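Local coordinates for protein anti-sigma-I factor RsgI3 (Clostridium thermocellum, PDB 6QE7) that probably holds the sigma factor SigI3 inactive and senses plant polysaccharides outside the cell through a pair of PA14 domains that bind pectin strongly, at residues A[199-204]-A[287-291]. Numbering follows the deposited sequence.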
loop_
_atom_site.group_PDB
_atom_site.type_symbol
_atom_site.label_atom_id
_atom_site.label_comp_id
_atom_site.label_asym_id
_atom_site.label_seq_id
_atom_site.Cartn_x
_atom_site.Cartn_y
_atom_site.Cartn_z
ATOM N N VAL A 199 5.640 -13.885 -4.875
ATOM C CA VAL A 199 4.580 -12.879 -5.119
ATOM C C VAL A 199 4.529 -11.931 -3.937
ATOM O O VAL A 199 4.657 -12.413 -2.802
ATOM C CB VAL A 199 3.225 -13.578 -5.308
ATOM C CG1 VAL A 199 2.102 -12.532 -5.516
ATOM C CG2 VAL A 199 3.302 -14.498 -6.500
ATOM N N GLY A 200 4.180 -10.674 -4.215
ATOM C CA GLY A 200 3.792 -9.712 -3.197
ATOM C C GLY A 200 3.728 -8.305 -3.745
ATOM O O GLY A 200 3.177 -8.108 -4.825
ATOM N N LYS A 201 4.250 -7.394 -2.942
ATOM C CA LYS A 201 4.232 -5.959 -3.161
ATOM C C LYS A 201 5.631 -5.450 -2.895
ATOM O O LYS A 201 6.318 -5.994 -1.999
ATOM C CB LYS A 201 3.297 -5.169 -2.218
ATOM C CG LYS A 201 1.874 -5.645 -2.063
ATOM C CD LYS A 201 1.016 -5.331 -3.249
ATOM C CE LYS A 201 -0.429 -5.744 -3.096
ATOM N NZ LYS A 201 -1.241 -4.997 -4.093
ATOM N N ILE A 202 5.947 -4.407 -3.659
ATOM C CA ILE A 202 7.178 -3.588 -3.596
ATOM C C ILE A 202 6.823 -2.084 -3.594
ATOM O O ILE A 202 5.760 -1.738 -4.143
ATOM C CB ILE A 202 8.080 -4.009 -4.749
ATOM C CG1 ILE A 202 9.494 -3.497 -4.528
ATOM C CG2 ILE A 202 7.549 -3.677 -6.143
ATOM C CD1 ILE A 202 10.469 -3.992 -5.544
ATOM N N ASP A 203 7.588 -1.261 -2.854
ATOM C CA ASP A 203 7.546 0.211 -2.960
ATOM C C ASP A 203 8.974 0.709 -2.982
ATOM O O ASP A 203 9.940 -0.050 -2.729
ATOM C CB ASP A 203 6.702 0.918 -1.892
ATOM C CG ASP A 203 7.127 0.671 -0.463
ATOM O OD1 ASP A 203 8.281 0.239 -0.246
ATOM O OD2 ASP A 203 6.231 0.748 0.420
ATOM N N THR A 204 9.077 1.898 -3.477
ATOM C CA THR A 204 10.356 2.502 -3.909
ATOM C C THR A 204 10.619 3.665 -2.972
ATOM O O THR A 204 9.658 4.182 -2.391
ATOM C CB THR A 204 10.306 2.989 -5.352
ATOM O OG1 THR A 204 9.389 4.094 -5.422
ATOM C CG2 THR A 204 9.871 1.903 -6.306
ATOM N N ASN A 287 11.406 -3.220 1.622
ATOM C CA ASN A 287 10.600 -2.668 0.515
ATOM C C ASN A 287 9.695 -3.725 -0.085
ATOM O O ASN A 287 9.109 -3.419 -1.160
ATOM C CB ASN A 287 11.475 -2.027 -0.546
ATOM C CG ASN A 287 12.126 -0.778 -0.016
ATOM O OD1 ASN A 287 13.243 -0.875 0.460
ATOM N ND2 ASN A 287 11.444 0.372 -0.080
ATOM N N LEU A 288 9.675 -4.920 0.511
ATOM C CA LEU A 288 9.021 -6.105 -0.069
ATOM C C LEU A 288 7.958 -6.482 0.945
ATOM O O LEU A 288 8.196 -6.306 2.168
ATOM C CB LEU A 288 10.057 -7.220 -0.355
ATOM C CG LEU A 288 11.112 -6.872 -1.413
ATOM C CD1 LEU A 288 12.253 -7.891 -1.462
ATOM C CD2 LEU A 288 10.496 -6.718 -2.782
ATOM N N PHE A 289 6.784 -6.778 0.461
ATOM C CA PHE A 289 5.649 -7.080 1.346
ATOM C C PHE A 289 5.003 -8.361 0.912
ATOM O O PHE A 289 4.737 -8.490 -0.266
ATOM C CB PHE A 289 4.612 -5.957 1.352
ATOM C CG PHE A 289 5.200 -4.663 1.859
ATOM C CD1 PHE A 289 5.894 -3.811 0.995
ATOM C CD2 PHE A 289 5.143 -4.334 3.220
ATOM C CE1 PHE A 289 6.497 -2.646 1.470
ATOM C CE2 PHE A 289 5.739 -3.171 3.694
ATOM C CZ PHE A 289 6.415 -2.334 2.824
ATOM N N ALA A 290 4.662 -9.201 1.884
ATOM C CA ALA A 290 4.291 -10.593 1.573
ATOM C C ALA A 290 2.824 -10.627 1.193
ATOM O O ALA A 290 2.454 -11.574 0.489
ATOM C CB ALA A 290 4.598 -11.526 2.716
ATOM N N ASP A 291 2.041 -9.653 1.653
ATOM C CA ASP A 291 0.586 -9.499 1.363
ATOM C C ASP A 291 -0.187 -10.662 2.028
ATOM O O ASP A 291 0.009 -11.049 3.206
ATOM C CB ASP A 291 0.339 -9.315 -0.143
ATOM C CG ASP A 291 -1.089 -8.841 -0.472
ATOM O OD1 ASP A 291 -2.006 -9.007 0.373
ATOM O OD2 ASP A 291 -1.302 -8.336 -1.572
ATOM O OXT ASP A 291 -1.064 -11.270 1.400
#
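The C-terminal end of the chain runs antiparallel to the last part of strand 193-202. K201 and F289 form a hydrogen-bonded pair, with K201 N to F289 O at 2.9 Å and F289 N to K201 O at 2.6 Å. One residue on, I202 and L288 make a non-hydrogen-bonded pair with CA atoms 4.7 Å apart, and beyond it D203 N donates a further backbone hydrogen bond to N287 O (3.1 Å). I202 CA lies 3.1 Å from N287 O in a CA-H...O contact. At G200, whose CA is 3.3 Å from F289 O, a CB would clash with that oxygen, so the close approach depends on glycine.

Strand 193-202 continues the sheet on its other edge, where G200 and I202 bond to I256 and Y254 of strand 254-263. The second PA14 domain, a β-sandwich and part of the extracellular pectin-binding dyad, thus has its closing strand 288-289 fastened to a much earlier strand. I202 and L288 point to the same face of the sheet, where I202 CG1 touches L288 CD2 (3.8 Å); I202 also packs on F212 and W273 of the other sheet. On the opposite face, K201 CB and F289 CB are 3.9 Å apart, while K201 NZ stays 4.2 Å from D291 OD2, beyond a salt bridge, and has a long, weak ion pair with D255.

Past the strand pairing, N287 ND2 bonds to D203 OD1 (3.2 Å) and weakly to D203 O (3.1 Å). D203 OD2 forms a salt bridge with R18 and a hydrogen bond with N13, joining this corner directly to the first PA14 domain.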